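Local coordinates for protein phospholipase C-beta (PLC-beta) (Sepia officinalis, PDB 3QR0) that belongs to the beta class of multidomain phospholipase C proteins, joining PH, EF-hand-like, TIM-barrel and C2 domains in one chain that holds a calcium ion, at residues Leu29-Gly34 with Lys85-Ala90; Phe160-Val165 with Asn170-Lys175; Leu303-Leu306 with Glu310-Leu313; Ser337-Thr340 with His345-Thr348; Ala800-Glu805 with Ala810-Ala815. One frame throughout, in Å; residues are numbered along the deposited sequence.

Contact 1. Residues Leu29-Gly34 with Lys85-Ala90; sequences LKWEEG and KKIKEA
In the PH domain, the first strand of the barrel sheet meets a short helix inserted between two later strands, and W31 and I87 carry the contact. I87 lays its CG2 methyl over one face of the indole: CG2 is 4.1 Å from the centroid of the W31 five-membered ring and 24° off the ring normal, a CH-pi contact. The methyl sits toward the rim of the ring system, and its closest atom there is W31 CG, 3.7 Å from I87 CG2. The CD1 methyl at the other end of I87 comes down 3.8 Å from W31 CB, so both methyls press on the stem of the indole from the helix side. The two side chains cross at about a right angle. W31 holds CG between its backbone N and carbonyl carbon (chi1 61°), a crowded position that turns a ring face to the helix. About one helical turn after I87, A90 meets L29: L29 CD1 lies 4.0 Å from A90 CB, an apolar touch, and 3.6 Å from A90 O, in van der Waals contact. All this is dispersion packing, and the charged side chains of 85-90 take no part. Strand 26-31 lies between strands 39-45 and 118-124, and H121 of the latter stacks on W31, while P82, leading into helix 85-93, touches both W31 and I87.

Contact 2. Residues Phe160-Val165 with Asn170-Lys175; sequences FRLTTV and NKIPVK
No ring or guanidinium face takes part in the contact between L162, T163 and I172; the flat group that does is the peptide carbonyl of L162. I172 CG1 approaches L162 O to 3.6 Å, standing well to one side of the carbonyl plane rather than ahead of the C=O bond, and CG2 of the same isoleucine reaches L162 O at 4.2 Å. The branched side chain thus rests against the oxygen with both of its first carbons. With chi1 at -63°, CG1 lies beside the isoleucine backbone N and CG2 beside the carbonyl carbon, which spreads the two branches along the helix surface. CG2 then meets the stem of the leucine, L162 CB to I172 CG2 measuring 4.2 Å, while the methyl of the next residue makes a looser touch, T163 CG2 to I172 CG1 at 4.4 Å. The threonine hydroxyl faces another way and bonds to the Y159 carbonyl. Here the helix opens into a wider pi-type turn, and the T164 hydroxyl reaches back to its own helix, T164 OG1 donating to F160 O at 2.6 Å with the donor tilted 30° from the carbonyl plane. Such a fold of helix, loop, short strand and second helix is consistent with the EF-hand assigned to this region. F213 packs on both L162 and T163, strand 171-173 pairs antiparallel with strand 207-209 through I172 and I208, and helix 174-181 begins after P173 at its N-cap, placing I177 against I172 and C180 against L162.

Contact 3. Residues Leu303-Leu306 with Glu310-Leu313; sequences LYFL and ENNL
F305 and L306, on the last turn of helix 299-307, receive E310 and N311 as the chain doubles back. F305 comes first: its ring takes N311 CB over one face, 4.0 Å from the F305 centroid and 22° off the normal. E310 CG meets the same ring at its edge, in plane, 3.8 Å from F305 CE1. With CG anti to the backbone N (chi1 161°), the phenylalanine swings its ring end around to the returning chain, where the backbone is also close, F305 O lying 3.3 Å from N311 CB. L306 follows and offers its carbonyl: N311 ND2 donates to L306 O at 3.1 Å along a nearly straight N-H...O line of 174°, with the oxygen in the amide plane. H747 bonds to the same oxygen. The L306 side chain runs alongside the amide, CD2 to N311 ND2 at 3.7 Å. Outside the segments, N311 OD1 bonds to Q258 and to a bound glycerol, and ND2 also to the Y745 carbonyl. E310 instead turns its carboxylate to Y271. The arrangement is the end of a helix in the EF-hand-like region, where a buried asparagine amide ties the helix-end carbonyl to the reversing chain.

Contact 4. Residues Ser337-Thr340 with His345-Thr348; sequences SHNT and HQLT. With CA (calcium ion), chain B.
N339 reaches from its loop toward both Q346 and the calcium ion, and each atom of its side chain has a neighbour. CB lies 4.2 Å from Q346 OE1. CG is held beside the backbone N (chi1 -79°) and sits over one face of the H338 imidazole. From there the amide divides its work: OD1 binds the calcium ion at 2.3 Å, and ND2 donates to Q346 OE1 at 3.1 Å. That oxygen receives the bond in its carbonyl plane, at a C=O...N angle of 154°, and the two amides are nearly coplanar, 11° apart. ND2 also bonds water 3 at 3.2 Å, itself a calcium ligand. With one end on metal and the other on glutamine, the N339 amide is fixed in rotation, Q346 acting from the second shell. The glutamine nitrogen gives to S580 and, at 3.0 Å from Q346 NE2, to water 2, which in turn donates to N339 O. H338 takes part through water 1, which lies 2.8 Å from H338 NE2 and also binds the calcium ion. E368 and D370 of strand 366-372 and E417 of strand 412-418 complete the protein ligands at this end of the TIM barrel, T340 OG1 bonds to the backbone N of E368, and N599, beyond strand 595-596, holds H338 ND1.

Contact 5. Residues Ala800-Glu805 with Ala810-Ala815; sequences ALCAFE and AALNAA
Apolar contacts join C802 to A811 and L812. C802 SG lies 4.0 Å from A811 CB and 4.1 Å from L812 CD1, so the sulfur wedges between a methyl and a branch tip. L812 gets its branch there because its CG is anti to the backbone N (chi1 -167°). E805 takes part with its hydrocarbon stem alone: E805 CG is 3.7 Å and E805 CB 3.9 Å from A811 CB. The bend at chi2 (-64°) carries the carboxylate away from the alanine. A second kind of contact is between sulfur and backbone, with C802 SG 3.6 Å from A811 O and 3.7 Å from L812 N. These are plain van der Waals approaches. Hydrogen bonds are made within the segments, as from E805 N to C802 O and from A814 N to A810 O, or to outside residues, such as F804 O with R684. F804, on the far side of its irregular helical turn, packs on helix 586-589. Joined by a cysteine, an alanine, a leucine tip and an aliphatic stem, the segments approach closely, the CA atoms of C802 and A811 5.7 Å apart, because the side chains at the centre are small, and their fit rests on shape rather than on directed bonds.

How the contacts relate
Contacts 1 to 4 are buried, whereas contact 5 lies at the surface near the C terminus; no two share a helix or strand, and contact 4 joins two parts of one loop. Contacts 1, 2 and 5 depend on apolar packing: a methyl over an indole in the PH barrel, an isoleucine against a helix in an EF-hand-like region, a sulfur between alanine and leucine. Contacts 3 and 4 each add a hydrogen bond from an asparagine side-chain amide, serving a helix end in one and a metal in the other. Contacts 2 and 3 fall in successive EF-hand-like ranges, their nearest atoms about 11 Å apart; contacts 3 and 4 lie on opposite sides of the chain's centre, their centres about 42 Å apart.

Contact 1. Residues Leu29-Gly34 with Lys85-Ala90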
# COMPACT_ATOMS: atom_id res chain seq x y z
N LEU A 29 -26.09 19.57 1.53
CA LEU A 29 -26.55 19.70 0.16
C LEU A 29 -25.52 19.01 -0.73
O LEU A 29 -24.33 19.29 -0.63
CB LEU A 29 -26.72 21.16 -0.26
CG LEU A 29 -27.92 21.91 0.33
CD1 LEU A 29 -28.02 23.31 -0.29
CD2 LEU A 29 -29.23 21.16 0.14
N LYS A 30 -26.00 18.11 -1.58
CA LYS A 30 -25.13 17.37 -2.50
C LYS A 30 -25.33 17.91 -3.91
O LYS A 30 -26.45 18.12 -4.34
CB LYS A 30 -25.47 15.89 -2.45
CG LYS A 30 -24.61 15.00 -3.32
CD LYS A 30 -25.06 13.56 -3.25
CE LYS A 30 -24.02 12.63 -3.85
NZ LYS A 30 -23.82 12.91 -5.30
N TRP A 31 -24.22 18.12 -4.63
CA TRP A 31 -24.28 18.59 -6.02
C TRP A 31 -23.22 17.89 -6.87
O TRP A 31 -22.30 17.28 -6.34
CB TRP A 31 -24.10 20.11 -6.08
CG TRP A 31 -22.79 20.58 -5.54
CD1 TRP A 31 -22.45 20.79 -4.23
CD2 TRP A 31 -21.62 20.91 -6.31
NE1 TRP A 31 -21.15 21.21 -4.14
CE2 TRP A 31 -20.62 21.30 -5.39
CE3 TRP A 31 -21.32 20.90 -7.68
CZ2 TRP A 31 -19.34 21.68 -5.80
CZ3 TRP A 31 -20.05 21.28 -8.08
CH2 TRP A 31 -19.07 21.67 -7.15
N GLU A 32 -23.38 17.98 -8.19
CA GLU A 32 -22.47 17.35 -9.14
C GLU A 32 -21.97 18.35 -10.17
O GLU A 32 -22.70 19.26 -10.55
CB GLU A 32 -23.20 16.24 -9.90
CG GLU A 32 -23.57 15.03 -9.07
CD GLU A 32 -24.29 13.98 -9.89
OE1 GLU A 32 -24.07 13.92 -11.13
OE2 GLU A 32 -25.07 13.20 -9.30
N GLU A 33 -20.74 18.17 -10.62
CA GLU A 33 -20.21 18.93 -11.75
C GLU A 33 -20.99 18.57 -13.02
O GLU A 33 -21.29 17.39 -13.24
CB GLU A 33 -18.73 18.63 -11.98
CG GLU A 33 -17.79 19.30 -11.00
CD GLU A 33 -16.34 18.91 -11.24
OE1 GLU A 33 -16.06 17.71 -11.42
OE2 GLU A 33 -15.48 19.81 -11.25
N GLY A 34 -21.30 19.57 -13.83
CA GLY A 34 -22.01 19.36 -15.09
C GLY A 34 -23.53 19.32 -14.99
O GLY A 34 -24.20 18.97 -15.95
N LYS A 85 -24.56 29.00 -10.63
CA LYS A 85 -25.28 30.06 -9.92
C LYS A 85 -26.31 29.52 -8.94
O LYS A 85 -26.36 29.95 -7.78
CB LYS A 85 -25.97 31.00 -10.92
CG LYS A 85 -26.65 32.21 -10.27
CD LYS A 85 -27.26 33.14 -11.31
CE LYS A 85 -27.84 34.39 -10.67
NZ LYS A 85 -28.32 35.37 -11.69
N LYS A 86 -27.14 28.59 -9.40
CA LYS A 86 -28.25 28.08 -8.60
C LYS A 86 -27.76 27.24 -7.41
O LYS A 86 -28.33 27.32 -6.32
CB LYS A 86 -29.21 27.28 -9.48
CG LYS A 86 -29.83 28.13 -10.59
CD LYS A 86 -30.94 27.40 -11.35
CE LYS A 86 -31.35 28.20 -12.58
NZ LYS A 86 -32.51 27.59 -13.28
N ILE A 87 -26.68 26.49 -7.61
CA ILE A 87 -26.08 25.70 -6.54
C ILE A 87 -25.42 26.63 -5.51
O ILE A 87 -25.62 26.46 -4.30
CB ILE A 87 -25.04 24.69 -7.09
CG1 ILE A 87 -25.73 23.68 -8.02
CG2 ILE A 87 -24.36 23.95 -5.96
CD1 ILE A 87 -24.76 22.77 -8.76
N LYS A 88 -24.64 27.59 -5.99
CA LYS A 88 -24.01 28.60 -5.12
C LYS A 88 -25.02 29.32 -4.23
O LYS A 88 -24.78 29.52 -3.05
CB LYS A 88 -23.27 29.65 -5.95
CG LYS A 88 -21.92 29.20 -6.46
CD LYS A 88 -21.23 30.31 -7.25
CE LYS A 88 -20.63 31.37 -6.34
NZ LYS A 88 -20.49 32.67 -7.04
N GLU A 89 -26.14 29.73 -4.82
CA GLU A 89 -27.18 30.42 -4.07
C GLU A 89 -27.78 29.52 -2.99
O GLU A 89 -27.96 29.94 -1.85
CB GLU A 89 -28.27 30.96 -5.01
CG GLU A 89 -27.81 32.20 -5.79
CD GLU A 89 -28.81 32.67 -6.85
OE1 GLU A 89 -29.80 31.95 -7.13
OE2 GLU A 89 -28.60 33.77 -7.41
N ALA A 90 -28.07 28.27 -3.35
CA ALA A 90 -28.62 27.29 -2.41
C ALA A 90 -27.62 26.99 -1.29
O ALA A 90 -28.00 26.93 -0.12
CB ALA A 90 -29.00 26.01 -3.14

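Contact 2. Residues Phe160-Val165 with Asn170-Lys175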
# COMPACT_ATOMS: atom_id res chain seq x y z
N PHE A 160 -22.78 -5.16 8.80
CA PHE A 160 -23.13 -3.77 9.11
C PHE A 160 -23.70 -3.02 7.91
O PHE A 160 -24.55 -2.14 8.07
CB PHE A 160 -21.95 -3.02 9.72
CG PHE A 160 -21.88 -3.17 11.21
CD1 PHE A 160 -21.18 -4.23 11.78
CD2 PHE A 160 -22.54 -2.27 12.04
CE1 PHE A 160 -21.13 -4.38 13.16
CE2 PHE A 160 -22.48 -2.42 13.43
CZ PHE A 160 -21.78 -3.48 13.98
N ARG A 161 -23.27 -3.39 6.70
CA ARG A 161 -23.89 -2.85 5.51
C ARG A 161 -25.37 -3.25 5.47
O ARG A 161 -26.25 -2.41 5.27
CB ARG A 161 -23.20 -3.33 4.23
CG ARG A 161 -23.64 -2.51 3.03
CD ARG A 161 -23.19 -3.07 1.72
NE ARG A 161 -24.06 -2.59 0.64
CZ ARG A 161 -23.76 -2.62 -0.66
NH1 ARG A 161 -22.58 -3.09 -1.08
NH2 ARG A 161 -24.63 -2.16 -1.54
N LEU A 162 -25.63 -4.54 5.69
CA LEU A 162 -26.99 -5.07 5.64
C LEU A 162 -27.92 -4.48 6.70
O LEU A 162 -29.10 -4.26 6.43
CB LEU A 162 -26.97 -6.60 5.74
CG LEU A 162 -26.39 -7.30 4.51
CD1 LEU A 162 -26.24 -8.78 4.77
CD2 LEU A 162 -27.27 -7.07 3.27
N THR A 163 -27.39 -4.23 7.90
CA THR A 163 -28.21 -3.75 9.02
C THR A 163 -28.23 -2.23 9.18
O THR A 163 -28.92 -1.71 10.06
CB THR A 163 -27.76 -4.39 10.35
OG1 THR A 163 -26.40 -4.03 10.65
CG2 THR A 163 -27.89 -5.91 10.27
N THR A 164 -27.49 -1.50 8.36
CA THR A 164 -27.52 -0.03 8.39
C THR A 164 -27.88 0.55 7.02
O THR A 164 -28.89 1.22 6.88
CB THR A 164 -26.20 0.58 8.91
OG1 THR A 164 -25.15 0.37 7.95
CG2 THR A 164 -25.80 -0.06 10.24
N VAL A 165 -27.05 0.28 6.02
CA VAL A 165 -27.26 0.83 4.68
C VAL A 165 -28.51 0.25 4.01
O VAL A 165 -29.34 0.99 3.48
CB VAL A 165 -26.06 0.57 3.75
CG1 VAL A 165 -26.31 1.17 2.37
CG2 VAL A 165 -24.78 1.13 4.35
N ASN A 170 -36.53 -1.54 10.00
CA ASN A 170 -36.04 -2.60 10.88
C ASN A 170 -36.11 -4.00 10.27
O ASN A 170 -36.31 -4.99 10.98
CB ASN A 170 -36.79 -2.55 12.23
CG ASN A 170 -36.54 -1.25 12.99
OD1 ASN A 170 -35.43 -0.72 12.99
ND2 ASN A 170 -37.58 -0.75 13.65
N LYS A 171 -35.92 -4.08 8.96
CA LYS A 171 -35.94 -5.36 8.25
C LYS A 171 -34.85 -5.39 7.18
O LYS A 171 -34.59 -4.37 6.52
CB LYS A 171 -37.30 -5.62 7.61
CG LYS A 171 -38.43 -5.85 8.61
CD LYS A 171 -39.77 -6.00 7.92
CE LYS A 171 -40.84 -6.46 8.90
NZ LYS A 171 -42.17 -6.64 8.25
N ILE A 172 -34.23 -6.55 7.01
CA ILE A 172 -33.19 -6.75 6.01
C ILE A 172 -33.78 -7.49 4.82
O ILE A 172 -34.13 -8.66 4.93
CB ILE A 172 -32.01 -7.57 6.58
CG1 ILE A 172 -31.33 -6.82 7.74
CG2 ILE A 172 -30.98 -7.85 5.48
CD1 ILE A 172 -32.10 -6.83 9.05
N PRO A 173 -33.91 -6.81 3.66
CA PRO A 173 -34.49 -7.51 2.51
C PRO A 173 -33.55 -8.59 1.96
O PRO A 173 -32.34 -8.39 1.90
CB PRO A 173 -34.71 -6.39 1.48
CG PRO A 173 -33.89 -5.25 1.92
CD PRO A 173 -33.57 -5.41 3.37
N VAL A 174 -34.12 -9.74 1.60
CA VAL A 174 -33.35 -10.84 1.01
C VAL A 174 -32.69 -10.37 -0.28
O VAL A 174 -31.55 -10.74 -0.58
CB VAL A 174 -34.24 -12.07 0.71
CG1 VAL A 174 -33.45 -13.12 -0.08
CG2 VAL A 174 -34.78 -12.67 2.01
N LYS A 175 -33.42 -9.56 -1.04
CA LYS A 175 -32.90 -8.89 -2.24
C LYS A 175 -31.55 -8.20 -1.98
O LYS A 175 -30.65 -8.25 -2.82
CB LYS A 175 -33.94 -7.87 -2.72
CG LYS A 175 -33.59 -7.12 -3.99
CD LYS A 175 -34.80 -6.36 -4.50
CE LYS A 175 -34.47 -5.51 -5.71
NZ LYS A 175 -35.70 -4.94 -6.34

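Contact 3. Residues Leu303-Leu306 with Glu310-Leu313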
# COMPACT_ATOMS: atom_id res chain seq x y z
N LEU A 303 -12.86 -22.89 12.47
CA LEU A 303 -13.03 -22.02 11.30
C LEU A 303 -13.22 -20.57 11.74
O LEU A 303 -12.66 -19.66 11.13
CB LEU A 303 -14.21 -22.49 10.45
CG LEU A 303 -14.48 -21.72 9.14
CD1 LEU A 303 -13.19 -21.46 8.36
CD2 LEU A 303 -15.48 -22.48 8.29
N TYR A 304 -13.99 -20.37 12.80
CA TYR A 304 -14.20 -19.03 13.36
C TYR A 304 -12.85 -18.41 13.76
O TYR A 304 -12.53 -17.29 13.38
CB TYR A 304 -15.15 -19.09 14.56
CG TYR A 304 -15.53 -17.75 15.14
CD1 TYR A 304 -16.73 -17.12 14.79
CD2 TYR A 304 -14.71 -17.11 16.06
CE1 TYR A 304 -17.09 -15.89 15.32
CE2 TYR A 304 -15.06 -15.87 16.60
CZ TYR A 304 -16.25 -15.27 16.23
OH TYR A 304 -16.58 -14.05 16.77
N PHE A 305 -12.06 -19.16 14.53
CA PHE A 305 -10.72 -18.70 14.92
C PHE A 305 -9.87 -18.34 13.70
O PHE A 305 -9.23 -17.29 13.67
CB PHE A 305 -9.95 -19.75 15.72
CG PHE A 305 -8.47 -19.50 15.74
CD1 PHE A 305 -7.94 -18.49 16.53
CD2 PHE A 305 -7.61 -20.24 14.94
CE1 PHE A 305 -6.58 -18.23 16.54
CE2 PHE A 305 -6.24 -19.98 14.94
CZ PHE A 305 -5.73 -18.98 15.74
N LEU A 306 -9.85 -19.23 12.72
CA LEU A 306 -8.97 -19.08 11.56
C LEU A 306 -9.27 -17.80 10.80
O LEU A 306 -8.37 -17.25 10.16
CB LEU A 306 -9.08 -20.28 10.63
CG LEU A 306 -8.48 -21.60 11.14
CD1 LEU A 306 -8.91 -22.74 10.21
CD2 LEU A 306 -6.96 -21.52 11.23
N GLU A 310 -7.55 -12.78 15.95
CA GLU A 310 -6.51 -13.53 16.65
C GLU A 310 -5.56 -14.23 15.66
O GLU A 310 -4.37 -14.39 15.96
CB GLU A 310 -7.12 -14.57 17.58
CG GLU A 310 -6.17 -15.13 18.63
CD GLU A 310 -5.81 -14.11 19.70
OE1 GLU A 310 -6.70 -13.33 20.10
OE2 GLU A 310 -4.64 -14.09 20.13
N ASN A 311 -6.10 -14.65 14.52
CA ASN A 311 -5.33 -15.32 13.47
C ASN A 311 -4.96 -14.42 12.29
O ASN A 311 -4.58 -14.92 11.23
CB ASN A 311 -6.07 -16.55 12.96
CG ASN A 311 -5.14 -17.56 12.28
OD1 ASN A 311 -4.06 -17.84 12.80
ND2 ASN A 311 -5.54 -18.07 11.12
N ASN A 312 -5.06 -13.10 12.47
CA ASN A 312 -4.68 -12.15 11.42
C ASN A 312 -3.23 -12.38 10.98
O ASN A 312 -2.32 -12.48 11.82
CB ASN A 312 -4.87 -10.70 11.92
CG ASN A 312 -4.92 -9.67 10.78
OD1 ASN A 312 -4.09 -9.69 9.88
ND2 ASN A 312 -5.88 -8.76 10.84
N LEU A 313 -3.02 -12.50 9.68
CA LEU A 313 -1.69 -12.75 9.13
C LEU A 313 -0.74 -11.56 9.34
O LEU A 313 0.47 -11.73 9.42
CB LEU A 313 -1.77 -13.12 7.64
CG LEU A 313 -1.88 -11.98 6.63
CD1 LEU A 313 -0.52 -11.32 6.37
CD2 LEU A 313 -2.47 -12.50 5.33

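Contact 4. Residues Ser337-Thr340 with His345-Thr348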
# COMPACT_ATOMS: atom_id res chain seq x y z
N SER A 337 8.65 8.39 -5.82
CA SER A 337 7.93 8.52 -7.08
C SER A 337 8.78 9.20 -8.16
O SER A 337 9.47 10.19 -7.88
CB SER A 337 6.66 9.33 -6.85
OG SER A 337 6.14 9.84 -8.05
N HIS A 338 8.72 8.69 -9.39
CA HIS A 338 9.40 9.28 -10.56
C HIS A 338 8.42 10.08 -11.44
O HIS A 338 7.27 9.65 -11.61
CB HIS A 338 10.04 8.17 -11.41
CG HIS A 338 10.57 8.66 -12.73
ND1 HIS A 338 10.01 8.30 -13.94
CD2 HIS A 338 11.60 9.48 -13.02
CE1 HIS A 338 10.68 8.88 -14.92
NE2 HIS A 338 11.65 9.61 -14.39
N ASN A 339 8.90 11.18 -12.03
CA ASN A 339 8.08 12.10 -12.87
C ASN A 339 6.64 12.10 -12.39
O ASN A 339 5.71 11.71 -13.10
CB ASN A 339 8.16 11.76 -14.38
CG ASN A 339 9.46 12.26 -15.05
OD1 ASN A 339 10.26 12.98 -14.45
ND2 ASN A 339 9.64 11.89 -16.32
N THR A 340 6.49 12.53 -11.14
CA THR A 340 5.26 12.40 -10.37
C THR A 340 4.07 13.07 -11.03
O THR A 340 2.93 12.60 -10.92
CB THR A 340 5.48 13.01 -8.97
OG1 THR A 340 6.69 12.50 -8.41
CG2 THR A 340 4.30 12.71 -8.04
N HIS A 345 1.28 8.02 -20.05
CA HIS A 345 2.41 7.81 -20.95
C HIS A 345 3.41 8.96 -20.81
O HIS A 345 3.01 10.11 -20.61
CB HIS A 345 1.88 7.74 -22.38
CG HIS A 345 2.82 7.13 -23.37
ND1 HIS A 345 3.73 7.87 -24.09
CD2 HIS A 345 2.93 5.86 -23.83
CE1 HIS A 345 4.39 7.08 -24.92
NE2 HIS A 345 3.92 5.85 -24.78
N GLN A 346 4.70 8.64 -20.92
CA GLN A 346 5.77 9.64 -20.74
C GLN A 346 5.83 10.70 -21.84
O GLN A 346 6.35 11.79 -21.61
CB GLN A 346 7.14 8.95 -20.65
CG GLN A 346 7.33 8.02 -19.46
CD GLN A 346 7.40 8.75 -18.14
OE1 GLN A 346 8.26 9.61 -17.95
NE2 GLN A 346 6.51 8.41 -17.22
N LEU A 347 5.33 10.38 -23.03
CA LEU A 347 5.45 11.27 -24.19
C LEU A 347 4.14 11.90 -24.63
O LEU A 347 4.15 13.01 -25.14
CB LEU A 347 6.06 10.52 -25.38
CG LEU A 347 7.39 9.81 -25.16
CD1 LEU A 347 7.81 9.12 -26.45
CD2 LEU A 347 8.46 10.78 -24.68
N THR A 348 3.02 11.19 -24.45
CA THR A 348 1.72 11.65 -24.94
C THR A 348 0.67 11.83 -23.85
O THR A 348 -0.49 12.12 -24.16
CB THR A 348 1.16 10.66 -25.97
OG1 THR A 348 1.06 9.36 -25.37
CG2 THR A 348 2.07 10.58 -27.20
CA CA B . 12.24 14.07 -14.76
O HOH W 1 13.22 11.86 -15.03
O HOH W 2 5.92 9.25 -14.43
O HOH W 3 12.38 13.39 -17.12

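Contact 5. Residues Ala800-Glu805 with Ala810-Ala815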
# COMPACT_ATOMS: atom_id res chain seq x y z
N ALA A 800 22.11 -12.83 -13.53
CA ALA A 800 21.38 -12.92 -12.26
C ALA A 800 20.15 -12.02 -12.24
O ALA A 800 19.11 -12.41 -11.70
CB ALA A 800 22.29 -12.57 -11.08
N LEU A 801 20.26 -10.84 -12.85
CA LEU A 801 19.16 -9.87 -12.86
C LEU A 801 17.99 -10.25 -13.77
O LEU A 801 16.94 -9.63 -13.70
CB LEU A 801 19.68 -8.48 -13.22
CG LEU A 801 20.61 -7.84 -12.19
CD1 LEU A 801 21.19 -6.56 -12.75
CD2 LEU A 801 19.89 -7.57 -10.85
N CYS A 802 18.19 -11.26 -14.62
CA CYS A 802 17.10 -11.80 -15.44
C CYS A 802 15.96 -12.40 -14.61
O CYS A 802 14.82 -12.41 -15.05
CB CYS A 802 17.63 -12.83 -16.44
SG CYS A 802 18.67 -12.13 -17.75
N ALA A 803 16.27 -12.88 -13.40
CA ALA A 803 15.25 -13.43 -12.49
C ALA A 803 14.08 -12.47 -12.20
O ALA A 803 12.99 -12.91 -11.87
CB ALA A 803 15.88 -13.88 -11.18
N PHE A 804 14.33 -11.16 -12.29
CA PHE A 804 13.29 -10.14 -12.03
C PHE A 804 12.33 -9.89 -13.19
O PHE A 804 11.25 -9.31 -12.98
CB PHE A 804 13.96 -8.82 -11.65
CG PHE A 804 14.72 -8.89 -10.36
CD1 PHE A 804 14.06 -8.76 -9.15
CD2 PHE A 804 16.08 -9.11 -10.36
CE1 PHE A 804 14.75 -8.84 -7.95
CE2 PHE A 804 16.79 -9.19 -9.17
CZ PHE A 804 16.13 -9.05 -7.97
N GLU A 805 12.71 -10.33 -14.39
CA GLU A 805 11.93 -10.01 -15.59
C GLU A 805 10.61 -10.78 -15.61
O GLU A 805 10.46 -11.81 -14.94
CB GLU A 805 12.73 -10.31 -16.85
CG GLU A 805 13.98 -9.45 -17.02
CD GLU A 805 13.67 -7.97 -17.20
OE1 GLU A 805 12.64 -7.64 -17.83
OE2 GLU A 805 14.45 -7.13 -16.70
N ALA A 810 13.28 -16.36 -20.95
CA ALA A 810 13.43 -15.65 -22.22
C ALA A 810 14.46 -14.52 -22.12
O ALA A 810 15.24 -14.30 -23.05
CB ALA A 810 12.09 -15.09 -22.68
N ALA A 811 14.46 -13.80 -21.00
CA ALA A 811 15.45 -12.75 -20.76
C ALA A 811 16.87 -13.32 -20.69
O ALA A 811 17.81 -12.73 -21.23
CB ALA A 811 15.12 -11.99 -19.48
N LEU A 812 17.01 -14.46 -20.02
CA LEU A 812 18.31 -15.14 -19.88
C LEU A 812 18.80 -15.68 -21.23
O LEU A 812 19.99 -15.59 -21.55
CB LEU A 812 18.20 -16.27 -18.85
CG LEU A 812 19.50 -16.89 -18.33
CD1 LEU A 812 20.35 -15.86 -17.60
CD2 LEU A 812 19.18 -18.06 -17.41
N ASN A 813 17.88 -16.24 -22.02
CA ASN A 813 18.19 -16.72 -23.37
C ASN A 813 18.60 -15.60 -24.32
O ASN A 813 19.46 -15.79 -25.17
CB ASN A 813 16.99 -17.48 -23.96
CG ASN A 813 16.71 -18.80 -23.27
OD1 ASN A 813 17.53 -19.32 -22.51
ND2 ASN A 813 15.54 -19.37 -23.55
N ALA A 814 17.97 -14.44 -24.18
CA ALA A 814 18.25 -13.29 -25.05
C ALA A 814 19.61 -12.64 -24.78
O ALA A 814 20.15 -11.97 -25.65
CB ALA A 814 17.13 -12.25 -24.92
N ALA A 815 20.15 -12.84 -23.58
CA ALA A 815 21.42 -12.21 -23.19
C ALA A 815 22.61 -12.91 -23.84
O ALA A 815 23.46 -12.26 -24.44
CB ALA A 815 21.56 -12.22 -21.67